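Local coordinates for Lactamase_B domain-containing protein (Pontibacter korlensis, PDB 6XFR), which probably hydrolyses the amide bond of beta-lactam antibiotics with the help of zinc, as expected of a periplasmic class B (B1) metallo-beta-lactamase, at residues L8-T11 and V17-H20; P55-L60 and Q91-P96; L102-A107 and G113-T118; Q186-R191 and S209-T214. One frame throughout, in Å; residues are numbered along the deposited sequence.

The four contacts follow one another along the chain. Contacts 1 and 2 belong to the first half of the alpha-beta/beta-alpha sandwich of metallo-beta-lactamases: the hairpin of contact 1 edges the first mixed sheet, and helix 53-67, half of contact 2, packs on it. Their centres are about 15 Å apart and they touch. Contact 2 also touches contact 3, about 17 Å away between centres, in the beta-alpha-beta unit of strands 98-100 and 117-119 with helix 101-109. Contact 4 stands apart, its centre about 24 to 32 Å from the others, where two helices flank the second mixed sheet. The set thus samples both halves of the fold that, in this family, holds the zinc site between them.

Contact 1: L8-T11 and V17-H20; sequences LEVT and VWIH
Val10 and Trp18 cross at a slant on one face of an antiparallel beta hairpin, strands 8-14 and 17-25. Val10 CG1, anti to its own backbone N (chi1 -177°), reaches the indole at Trp18 CD1, 3.5 Å away. A branched valine suits a strand and offers this methyl, while the broad indole also meets Trp62 of helix 53-67 edge-to-face. His20 shares that face; its CB lies 4.3 Å from Leu8 CD1, while its ring turns away from the first strand. On the other face Thr11 and Ile19 pair, with Thr11 OG1 4.2 Å from Ile19 CB, and both side chains touch Trp205.

The backbone fixes this register. Thr11 and Ile19 form a hydrogen-bonded pair, Thr11 N to Ile19 O at 2.8 Å and Ile19 N to Thr11 O at 2.7 Å, and Val10 and His20 form the adjoining non-hydrogen-bonded pair. Gln166 of the second subunit donates through NE2 to Val10 O. Between 8-11 and 17-20, then, every hydrogen bond runs from main chain to main chain: two such bonds set the register, and nonpolar contacts such as Val10 with Trp18 fill the face.

Contact 2: P55-L60 and Q91-P96; sequences PTEELL and QRQGVP
Leu60 and Gln93 bury equal shares of this small surface contact, and Glu57 adds about half as much. Leu60 points from helix 53-67 toward the loop after helix 87-91, with CG anti to its carbonyl carbon (chi1 -67°), which carries CD1 out to 3.9 Å from Gln93 OE1. Gln93 points back at the helix and bends at chi2, and the two side chains cross obliquely. A leucine offers a broad apolar flank here, and a glutamine can lay its amide near it while remaining in water. Glu57, one turn before Leu60 on the helix, crosses Gln93 at about a right angle and brings OE2 within 4.1 Å of Gln93 OE1. The carboxylate and amide planes are 35° apart; the nearest atoms are both oxygens, and no hydrogen bond joins them. The opposite charge of Arg92 is near but not in contact, Arg92 NH2 being 5.2 Å from Glu57 OE1, so any attraction is probably weak and screened by solvent.

The loop is presented by a type I turn from Gln91 to Gly94, closed by Gly94 N to Gln91 O at 2.9 Å; the positive phi of Gly94 suits a glycine. Around the contact, Glu57 and Thr56 rest on Ala89 of helix 87-91, Leu60 and Val95 both touch Val71 of strand 71-75, and the backbone of Pro96 bonds to Cys74, tying the loop to the edge of the first mixed sheet.

Contact 3: L102-A107 and G113-T118; sequences LTAILA and GTPDVT
Ala104 meets Pro115 and Thr118 inside a beta-alpha-beta unit, in which helix 101-109 connects the parallel strands 98-100 and 117-119 and lies against strand 117-119 and the segment that leads into it. The Ala104 methyl points toward that segment and is met by two carbons: Pro115 CG at 3.7 Å and Thr118 CG2 at 3.3 Å. Alanine suits the place because its small methyl lets the returning chain come close to the helix, and the rigid proline ring presents a compact apolar edge. Thr118 takes part through its methyl, CG2 being anti to the carbonyl carbon, while OG1 sits between the backbone N and carbonyl carbon (chi1 49°). One turn along, the Ala107 CB comes within 3.6 Å of Gly113 O, where the chain starts back; no hydrogen bond crosses the contact.

Further out, Thr99 of strand 98-100 touches Ala104, Pro115 and Thr118 alike. On the helix, Thr103 OG1 is joined by hydrogen bonds to Asp144 OD2 and Ser100 OG. Ahead of the second strand, Asp116 OD1 accepts hydrogen bonds from Val97 N and from the amide nitrogen NE2 of Gln91, which also bonds to the backbone oxygen Thr114 O.

Contact 4: Q186-R191 and S209-T214; sequences QRLQQR and SLLSHT
Gln189 and Leu211 slide past each other in opposite directions where two roughly antiparallel helices, 181-191 and 209-217, pack on the outside of the second mixed sheet of the alpha-beta/beta-alpha sandwich. The short segments run 155° apart in direction, their axes 10.0 Å apart at closest. On the tight side Leu211 CB and CD1 each lie 3.7 Å from Gln189 CG. Extended beyond CG, Gln189 lays that methylene against Leu211 and carries its amide on toward Ser212. Deeper in, Leu188 CD1 meets Leu211 CD2 at 4.2 Å, and Ile185 of the same helix as Leu188 also touches Leu211; leucines suit this buried seam between helix and helix. Leu210, on the same helix as Leu211, touches Val198 and Pro200 of strand 197-200.

The solvent side is looser. The Gln189 amide comes toward exposed Ser212 without bonding to it, NE2 of Gln189 standing 3.8 Å from Ser212 N. Polar glutamine and serine suit this more open side; no hydrogen bond crosses between 186-191 and 209-214.

Ser212 spends its hydroxyl on its own helix: OG, set between backbone N and carbonyl carbon, donates to Ser209 O at 3.2 Å. It comes from above the carbonyl plane, 42° out of it, and His213 N reaches the same oxygen from the same face.

Contact 1: L8-T11 and V17-H20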
loop_
_atom_site.group_PDB
_atom_site.type_symbol
_atom_site.label_atom_id
_atom_site.label_comp_id
_atom_site.label_asym_id
_atom_site.label_seq_id
_atom_site.Cartn_x
_atom_site.Cartn_y
_atom_site.Cartn_z
ATOM N N LEU B 8 -0.365 17.682 -3.623
ATOM C CA LEU B 8 0.431 16.761 -2.847
ATOM C C LEU B 8 -0.500 15.978 -1.948
ATOM O O LEU B 8 -1.406 16.546 -1.342
ATOM C CB LEU B 8 1.496 17.473 -2.011
ATOM C CG LEU B 8 2.294 16.463 -1.170
ATOM C CD1 LEU B 8 3.794 16.515 -1.483
ATOM C CD2 LEU B 8 2.022 16.658 0.308
ATOM N N GLU B 9 -0.243 14.684 -1.830
ATOM C CA GLU B 9 -1.057 13.804 -1.012
ATOM C C GLU B 9 -0.179 13.037 -0.037
ATOM O O GLU B 9 0.961 12.683 -0.362
ATOM C CB GLU B 9 -1.824 12.844 -1.881
ATOM C CG GLU B 9 -3.254 13.159 -1.873
ATOM C CD GLU B 9 -3.837 12.853 -0.514
ATOM O OE1 GLU B 9 -4.192 11.674 -0.279
ATOM O OE2 GLU B 9 -3.887 13.776 0.341
ATOM N N VAL B 10 -0.692 12.812 1.171
ATOM C CA VAL B 10 0.043 12.106 2.217
ATOM C C VAL B 10 -0.820 10.959 2.732
ATOM O O VAL B 10 -2.005 11.156 3.051
ATOM C CB VAL B 10 0.455 13.037 3.368
ATOM C CG1 VAL B 10 1.276 12.272 4.385
ATOM C CG2 VAL B 10 1.231 14.191 2.820
ATOM N N THR B 11 -0.245 9.748 2.767
ATOM C CA THR B 11 -0.950 8.603 3.332
ATOM C C THR B 11 -0.083 7.881 4.353
ATOM O O THR B 11 1.125 7.734 4.161
ATOM C CB THR B 11 -1.410 7.631 2.229
ATOM O OG1 THR B 11 -0.393 7.531 1.225
ATOM C CG2 THR B 11 -2.702 8.122 1.590
ATOM N N VAL B 17 5.056 6.253 10.000
ATOM C CA VAL B 17 5.562 6.376 8.630
ATOM C C VAL B 17 4.421 6.815 7.718
ATOM O O VAL B 17 3.316 6.255 7.770
ATOM C CB VAL B 17 6.176 5.064 8.104
ATOM C CG1 VAL B 17 6.754 5.245 6.675
ATOM C CG2 VAL B 17 7.189 4.491 9.093
ATOM N N TRP B 18 4.683 7.837 6.919
ATOM C CA TRP B 18 3.792 8.319 5.884
ATOM C C TRP B 18 4.474 8.234 4.528
ATOM O O TRP B 18 5.697 8.233 4.427
ATOM C CB TRP B 18 3.384 9.766 6.130
ATOM C CG TRP B 18 2.443 10.000 7.289
ATOM C CD1 TRP B 18 1.091 10.237 7.218
ATOM C CD2 TRP B 18 2.788 10.097 8.684
ATOM N NE1 TRP B 18 0.577 10.459 8.477
ATOM C CE2 TRP B 18 1.595 10.381 9.394
ATOM C CE3 TRP B 18 3.982 9.957 9.403
ATOM C CZ2 TRP B 18 1.564 10.512 10.792
ATOM C CZ3 TRP B 18 3.940 10.098 10.801
ATOM C CH2 TRP B 18 2.736 10.366 11.470
ATOM N N ILE B 19 3.669 8.201 3.472
ATOM C CA ILE B 19 4.159 8.372 2.116
ATOM C C ILE B 19 3.582 9.674 1.605
ATOM O O ILE B 19 2.362 9.858 1.638
ATOM C CB ILE B 19 3.769 7.209 1.195
ATOM C CG1 ILE B 19 4.554 5.945 1.579
ATOM C CG2 ILE B 19 4.052 7.569 -0.250
ATOM C CD1 ILE B 19 3.899 4.665 1.106
ATOM N N HIS B 20 4.456 10.596 1.191
ATOM C CA HIS B 20 4.017 11.792 0.500
ATOM C C HIS B 20 4.093 11.531 -0.995
ATOM O O HIS B 20 5.005 10.830 -1.465
ATOM C CB HIS B 20 4.840 13.034 0.904
ATOM C CG HIS B 20 6.318 12.959 0.618
ATOM N ND1 HIS B 20 6.862 13.297 -0.607
ATOM C CD2 HIS B 20 7.369 12.653 1.423
ATOM C CE1 HIS B 20 8.176 13.153 -0.555
ATOM N NE2 HIS B 20 8.513 12.766 0.663
#

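Contact 2: P55-L60 and Q91-P96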
loop_
_atom_site.group_PDB
_atom_site.type_symbol
_atom_site.label_atom_id
_atom_site.label_comp_id
_atom_site.label_asym_id
_atom_site.label_seq_id
_atom_site.Cartn_x
_atom_site.Cartn_y
_atom_site.Cartn_z
ATOM N N PRO B 55 5.134 21.432 -4.420
ATOM C CA PRO B 55 4.830 20.263 -3.591
ATOM C C PRO B 55 5.596 20.252 -2.281
ATOM O O PRO B 55 5.089 19.745 -1.270
ATOM C CB PRO B 55 5.255 19.087 -4.482
ATOM C CG PRO B 55 5.241 19.607 -5.832
ATOM C CD PRO B 55 5.638 21.030 -5.741
ATOM N N THR B 56 6.815 20.792 -2.265
ATOM C CA THR B 56 7.602 20.723 -1.041
ATOM C C THR B 56 7.108 21.726 0.002
ATOM O O THR B 56 7.138 21.423 1.207
ATOM C CB THR B 56 9.090 20.898 -1.373
ATOM O OG1 THR B 56 9.482 19.882 -2.312
ATOM C CG2 THR B 56 9.943 20.759 -0.128
ATOM N N GLU B 57 6.596 22.888 -0.434
ATOM C CA GLU B 57 6.022 23.828 0.527
ATOM C C GLU B 57 4.765 23.257 1.182
ATOM O O GLU B 57 4.585 23.379 2.402
ATOM C CB GLU B 57 5.667 25.138 -0.172
ATOM C CG GLU B 57 6.755 25.725 -1.049
ATOM C CD GLU B 57 7.692 26.622 -0.285
ATOM O OE1 GLU B 57 7.826 27.813 -0.668
ATOM O OE2 GLU B 57 8.292 26.130 0.699
ATOM N N GLU B 58 3.898 22.612 0.382
ATOM C CA GLU B 58 2.743 21.873 0.902
ATOM C C GLU B 58 3.173 20.803 1.895
ATOM O O GLU B 58 2.591 20.669 2.977
ATOM C CB GLU B 58 1.937 21.267 -0.250
ATOM C CG GLU B 58 1.119 22.289 -1.032
ATOM C CD GLU B 58 0.403 21.713 -2.268
ATOM O OE1 GLU B 58 -0.413 22.439 -2.879
ATOM O OE2 GLU B 58 0.652 20.545 -2.631
ATOM N N LEU B 59 4.173 20.006 1.523
ATOM C CA LEU B 59 4.677 18.976 2.419
ATOM C C LEU B 59 5.121 19.582 3.748
ATOM O O LEU B 59 4.752 19.100 4.820
ATOM C CB LEU B 59 5.814 18.211 1.733
ATOM C CG LEU B 59 6.592 17.091 2.443
ATOM C CD1 LEU B 59 5.666 16.174 3.186
ATOM C CD2 LEU B 59 7.372 16.309 1.422
ATOM N N LEU B 60 5.902 20.652 3.710
ATOM C CA LEU B 60 6.281 21.280 4.970
ATOM C C LEU B 60 5.045 21.737 5.738
ATOM O O LEU B 60 4.873 21.397 6.914
ATOM C CB LEU B 60 7.260 22.429 4.717
ATOM C CG LEU B 60 8.611 21.913 4.176
ATOM C CD1 LEU B 60 9.514 23.032 3.683
ATOM C CD2 LEU B 60 9.330 21.025 5.162
ATOM N N GLN B 91 15.882 23.896 2.399
ATOM C CA GLN B 91 17.012 24.581 3.012
ATOM C C GLN B 91 16.654 26.011 3.417
ATOM O O GLN B 91 17.204 26.549 4.390
ATOM C CB GLN B 91 18.170 24.596 2.030
ATOM C CG GLN B 91 18.924 23.298 1.947
ATOM C CD GLN B 91 20.027 23.341 0.901
ATOM O OE1 GLN B 91 19.919 24.053 -0.084
ATOM N NE2 GLN B 91 21.107 22.601 1.136
ATOM N N ARG B 92 15.721 26.636 2.700
ATOM C CA ARG B 92 15.239 27.942 3.100
ATOM C C ARG B 92 14.510 27.933 4.434
ATOM O O ARG B 92 14.232 29.009 4.963
ATOM C CB ARG B 92 14.295 28.491 2.074
ATOM C CG ARG B 92 13.904 29.853 2.412
ATOM C CD ARG B 92 13.423 30.497 1.190
ATOM N NE ARG B 92 11.982 30.647 1.234
ATOM C CZ ARG B 92 11.381 31.703 1.763
ATOM N NH1 ARG B 92 12.115 32.691 2.274
ATOM N NH2 ARG B 92 10.060 31.777 1.759
ATOM N N GLN B 93 14.111 26.774 4.951
ATOM C CA GLN B 93 13.579 26.696 6.302
ATOM C C GLN B 93 14.596 26.156 7.304
ATOM O O GLN B 93 14.198 25.646 8.349
ATOM C CB GLN B 93 12.309 25.839 6.319
ATOM C CG GLN B 93 10.979 26.657 6.527
ATOM C CD GLN B 93 10.565 27.381 5.267
ATOM O OE1 GLN B 93 10.419 26.779 4.200
ATOM N NE2 GLN B 93 10.420 28.679 5.370
ATOM N N GLY B 94 15.891 26.214 6.996
ATOM C CA GLY B 94 16.907 25.835 7.960
ATOM C C GLY B 94 17.083 24.348 8.188
ATOM O O GLY B 94 17.823 23.957 9.098
ATOM N N VAL B 95 16.418 23.513 7.400
ATOM C CA VAL B 95 16.497 22.054 7.507
ATOM C C VAL B 95 17.737 21.558 6.768
ATOM O O VAL B 95 17.881 21.840 5.569
ATOM C CB VAL B 95 15.236 21.427 6.919
ATOM C CG1 VAL B 95 15.353 19.886 6.888
ATOM C CG2 VAL B 95 14.020 21.911 7.674
ATOM N N PRO B 96 18.604 20.761 7.401
ATOM C CA PRO B 96 19.764 20.209 6.672
ATOM C C PRO B 96 19.378 19.118 5.672
ATOM O O PRO B 96 18.752 18.112 6.018
ATOM C CB PRO B 96 20.672 19.664 7.784
ATOM C CG PRO B 96 19.843 19.567 8.975
ATOM C CD PRO B 96 18.687 20.535 8.853
#

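Contact 3: L102-A107 and G113-T118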
loop_
_atom_site.group_PDB
_atom_site.type_symbol
_atom_site.label_atom_id
_atom_site.label_comp_id
_atom_site.label_asym_id
_atom_site.label_seq_id
_atom_site.Cartn_x
_atom_site.Cartn_y
_atom_site.Cartn_z
ATOM N N LEU B 102 28.468 11.303 -4.205
ATOM C CA LEU B 102 28.297 11.418 -5.646
ATOM C C LEU B 102 26.951 12.034 -6.005
ATOM O O LEU B 102 26.849 12.723 -7.028
ATOM C CB LEU B 102 28.461 10.069 -6.346
ATOM C CG LEU B 102 28.155 10.191 -7.846
ATOM C CD1 LEU B 102 28.989 11.285 -8.492
ATOM C CD2 LEU B 102 28.388 8.887 -8.582
ATOM N N THR B 103 25.927 11.872 -5.164
ATOM C CA THR B 103 24.719 12.631 -5.431
ATOM C C THR B 103 25.023 14.126 -5.408
ATOM O O THR B 103 24.572 14.871 -6.288
ATOM C CB THR B 103 23.624 12.293 -4.416
ATOM O OG1 THR B 103 23.074 10.981 -4.673
ATOM C CG2 THR B 103 22.513 13.331 -4.485
ATOM N N ALA B 104 25.870 14.572 -4.471
ATOM C CA ALA B 104 26.259 15.979 -4.441
ATOM C C ALA B 104 27.038 16.362 -5.698
ATOM O O ALA B 104 26.884 17.471 -6.230
ATOM C CB ALA B 104 27.057 16.265 -3.174
ATOM N N ILE B 105 27.893 15.457 -6.182
ATOM C CA ILE B 105 28.670 15.734 -7.383
ATOM C C ILE B 105 27.746 15.905 -8.585
ATOM O O ILE B 105 27.841 16.898 -9.326
ATOM C CB ILE B 105 29.718 14.626 -7.623
ATOM C CG1 ILE B 105 30.714 14.528 -6.447
ATOM C CG2 ILE B 105 30.491 14.880 -8.949
ATOM C CD1 ILE B 105 31.720 13.343 -6.538
ATOM N N LEU B 106 26.814 14.952 -8.780
ATOM C CA LEU B 106 25.927 14.994 -9.946
ATOM C C LEU B 106 24.974 16.185 -9.881
ATOM O O LEU B 106 24.650 16.787 -10.912
ATOM C CB LEU B 106 25.158 13.683 -10.064
ATOM C CG LEU B 106 26.045 12.482 -10.375
ATOM C CD1 LEU B 106 25.341 11.137 -10.128
ATOM C CD2 LEU B 106 26.528 12.617 -11.781
ATOM N N ALA B 107 24.514 16.536 -8.682
ATOM C CA ALA B 107 23.750 17.762 -8.521
ATOM C C ALA B 107 24.552 18.984 -8.975
ATOM O O ALA B 107 24.028 19.857 -9.680
ATOM C CB ALA B 107 23.315 17.903 -7.065
ATOM N N GLY B 113 20.790 22.242 -6.435
ATOM C CA GLY B 113 21.425 22.824 -5.260
ATOM C C GLY B 113 22.601 22.041 -4.686
ATOM O O GLY B 113 22.959 20.978 -5.199
ATOM N N THR B 114 23.185 22.538 -3.596
ATOM C CA THR B 114 24.254 21.849 -2.880
ATOM C C THR B 114 23.759 21.334 -1.536
ATOM O O THR B 114 23.299 22.112 -0.686
ATOM C CB THR B 114 25.452 22.765 -2.670
ATOM O OG1 THR B 114 25.599 23.635 -3.797
ATOM C CG2 THR B 114 26.705 21.933 -2.504
ATOM N N PRO B 115 23.845 20.042 -1.295
ATOM C CA PRO B 115 23.563 19.524 0.044
ATOM C C PRO B 115 24.421 20.214 1.098
ATOM O O PRO B 115 25.505 20.723 0.821
ATOM C CB PRO B 115 23.959 18.052 -0.059
ATOM C CG PRO B 115 24.138 17.781 -1.519
ATOM C CD PRO B 115 24.378 19.037 -2.219
ATOM N N ASP B 116 23.917 20.199 2.332
ATOM C CA ASP B 116 24.610 20.753 3.491
ATOM C C ASP B 116 25.658 19.798 4.059
ATOM O O ASP B 116 26.639 20.241 4.651
ATOM C CB ASP B 116 23.598 21.111 4.595
ATOM C CG ASP B 116 22.528 22.102 4.126
ATOM O OD1 ASP B 116 21.340 21.713 4.069
ATOM O OD2 ASP B 116 22.870 23.266 3.787
ATOM N N VAL B 117 25.455 18.493 3.937
ATOM C CA VAL B 117 26.437 17.505 4.363
ATOM C C VAL B 117 26.381 16.375 3.362
ATOM O O VAL B 117 25.323 16.073 2.812
ATOM C CB VAL B 117 26.209 16.965 5.789
ATOM C CG1 VAL B 117 27.291 15.962 6.149
ATOM C CG2 VAL B 117 26.217 18.104 6.760
ATOM N N THR B 118 27.525 15.753 3.117
ATOM C CA THR B 118 27.552 14.540 2.321
ATOM C C THR B 118 28.173 13.413 3.134
ATOM O O THR B 118 28.935 13.646 4.075
ATOM C CB THR B 118 28.309 14.725 1.005
ATOM O OG1 THR B 118 29.565 15.342 1.266
ATOM C CG2 THR B 118 27.514 15.582 0.052
#

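Contact 4: Q186-R191 and S209-T214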
loop_
_atom_site.group_PDB
_atom_site.type_symbol
_atom_site.label_atom_id
_atom_site.label_comp_id
_atom_site.label_asym_id
_atom_site.label_seq_id
_atom_site.Cartn_x
_atom_site.Cartn_y
_atom_site.Cartn_z
ATOM N N GLN B 186 19.376 -7.334 -7.032
ATOM C CA GLN B 186 19.738 -8.550 -6.321
ATOM C C GLN B 186 20.490 -8.245 -5.037
ATOM O O GLN B 186 20.375 -8.984 -4.059
ATOM C CB GLN B 186 20.549 -9.440 -7.248
ATOM C CG GLN B 186 19.779 -9.739 -8.512
ATOM C CD GLN B 186 20.553 -10.556 -9.517
ATOM O OE1 GLN B 186 21.565 -10.116 -10.046
ATOM N NE2 GLN B 186 20.087 -11.762 -9.773
ATOM N N ARG B 187 21.236 -7.150 -5.003
ATOM C CA ARG B 187 21.802 -6.720 -3.738
ATOM C C ARG B 187 20.682 -6.386 -2.754
ATOM O O ARG B 187 20.667 -6.883 -1.618
ATOM C CB ARG B 187 22.718 -5.522 -3.977
ATOM C CG ARG B 187 24.172 -5.868 -4.199
ATOM C CD ARG B 187 24.954 -4.755 -4.914
ATOM N NE ARG B 187 26.129 -5.272 -5.636
ATOM C CZ ARG B 187 26.475 -4.984 -6.902
ATOM N NH1 ARG B 187 25.765 -4.156 -7.668
ATOM N NH2 ARG B 187 27.561 -5.539 -7.416
ATOM N N LEU B 188 19.661 -5.660 -3.208
ATOM C CA LEU B 188 18.546 -5.375 -2.314
ATOM C C LEU B 188 17.882 -6.661 -1.835
ATOM O O LEU B 188 17.597 -6.818 -0.637
ATOM C CB LEU B 188 17.537 -4.496 -3.027
ATOM C CG LEU B 188 18.023 -3.109 -3.412
ATOM C CD1 LEU B 188 16.849 -2.340 -3.989
ATOM C CD2 LEU B 188 18.601 -2.410 -2.212
ATOM N N GLN B 189 17.637 -7.607 -2.748
ATOM C CA GLN B 189 17.016 -8.857 -2.328
ATOM C C GLN B 189 17.880 -9.604 -1.328
ATOM O O GLN B 189 17.346 -10.280 -0.448
ATOM C CB GLN B 189 16.734 -9.761 -3.509
ATOM C CG GLN B 189 15.677 -9.288 -4.451
ATOM C CD GLN B 189 15.663 -10.175 -5.654
ATOM O OE1 GLN B 189 16.737 -10.586 -6.107
ATOM N NE2 GLN B 189 14.464 -10.513 -6.180
ATOM N N GLN B 190 19.206 -9.495 -1.418
ATOM C CA GLN B 190 20.017 -10.266 -0.490
ATOM C C GLN B 190 20.249 -9.553 0.834
ATOM O O GLN B 190 20.429 -10.224 1.858
ATOM C CB GLN B 190 21.376 -10.609 -1.139
ATOM C CG GLN B 190 21.771 -12.096 -0.989
ATOM C CD GLN B 190 20.735 -13.064 -1.609
ATOM O OE1 GLN B 190 20.379 -12.958 -2.793
ATOM N NE2 GLN B 190 20.228 -13.987 -0.790
ATOM N N ARG B 191 20.105 -8.229 0.869
ATOM C CA ARG B 191 20.360 -7.458 2.076
ATOM C C ARG B 191 19.133 -7.251 2.955
ATOM O O ARG B 191 19.283 -7.092 4.173
ATOM C CB ARG B 191 20.958 -6.112 1.685
ATOM C CG ARG B 191 21.315 -5.222 2.821
ATOM C CD ARG B 191 21.966 -3.964 2.325
ATOM N NE ARG B 191 22.628 -3.266 3.416
ATOM C CZ ARG B 191 23.890 -3.463 3.781
ATOM N NH1 ARG B 191 24.667 -4.339 3.139
ATOM N NH2 ARG B 191 24.374 -2.782 4.800
ATOM N N SER B 209 7.727 -8.644 -3.991
ATOM C CA SER B 209 7.424 -8.882 -5.397
ATOM C C SER B 209 7.866 -7.722 -6.282
ATOM O O SER B 209 8.072 -7.913 -7.482
ATOM C CB SER B 209 5.914 -9.097 -5.587
ATOM O OG SER B 209 5.456 -10.400 -5.241
ATOM N N LEU B 210 7.971 -6.508 -5.733
ATOM C CA LEU B 210 8.442 -5.373 -6.523
ATOM C C LEU B 210 9.909 -5.535 -6.939
ATOM O O LEU B 210 10.342 -4.958 -7.949
ATOM C CB LEU B 210 8.215 -4.082 -5.740
ATOM C CG LEU B 210 6.897 -3.384 -6.029
ATOM C CD1 LEU B 210 5.789 -3.928 -5.147
ATOM C CD2 LEU B 210 7.004 -1.891 -5.869
ATOM N N LEU B 211 10.705 -6.267 -6.161
ATOM C CA LEU B 211 12.082 -6.504 -6.572
ATOM C C LEU B 211 12.130 -7.524 -7.695
ATOM O O LEU B 211 12.737 -7.277 -8.748
ATOM C CB LEU B 211 12.931 -6.971 -5.398
ATOM C CG LEU B 211 12.783 -6.060 -4.178
ATOM C CD1 LEU B 211 13.463 -6.695 -2.951
ATOM C CD2 LEU B 211 13.328 -4.651 -4.482
ATOM N N SER B 212 11.451 -8.660 -7.517
ATOM C CA SER B 212 11.475 -9.641 -8.597
ATOM C C SER B 212 10.854 -9.091 -9.882
ATOM O O SER B 212 11.370 -9.379 -10.967
ATOM C CB SER B 212 10.793 -10.946 -8.170
ATOM O OG SER B 212 9.700 -10.705 -7.326
ATOM N N HIS B 213 9.799 -8.257 -9.792
ATOM C CA HIS B 213 9.203 -7.691 -11.007
ATOM C C HIS B 213 10.174 -6.739 -11.699
ATOM O O HIS B 213 10.243 -6.693 -12.937
ATOM C CB HIS B 213 7.872 -6.985 -10.706
ATOM C CG HIS B 213 7.280 -6.259 -11.885
ATOM N ND1 HIS B 213 6.823 -6.908 -13.013
ATOM C CD2 HIS B 213 7.058 -4.935 -12.102
ATOM C CE1 HIS B 213 6.370 -6.020 -13.883
ATOM N NE2 HIS B 213 6.488 -4.816 -13.351
ATOM N N THR B 214 10.907 -5.945 -10.926
ATOM C CA THR B 214 11.904 -5.093 -11.549
ATOM C C THR B 214 12.992 -5.929 -12.213
ATOM O O THR B 214 13.330 -5.702 -13.381
ATOM C CB THR B 214 12.477 -4.148 -10.503
ATOM O OG1 THR B 214 11.419 -3.273 -10.059
ATOM C CG2 THR B 214 13.631 -3.340 -11.077
#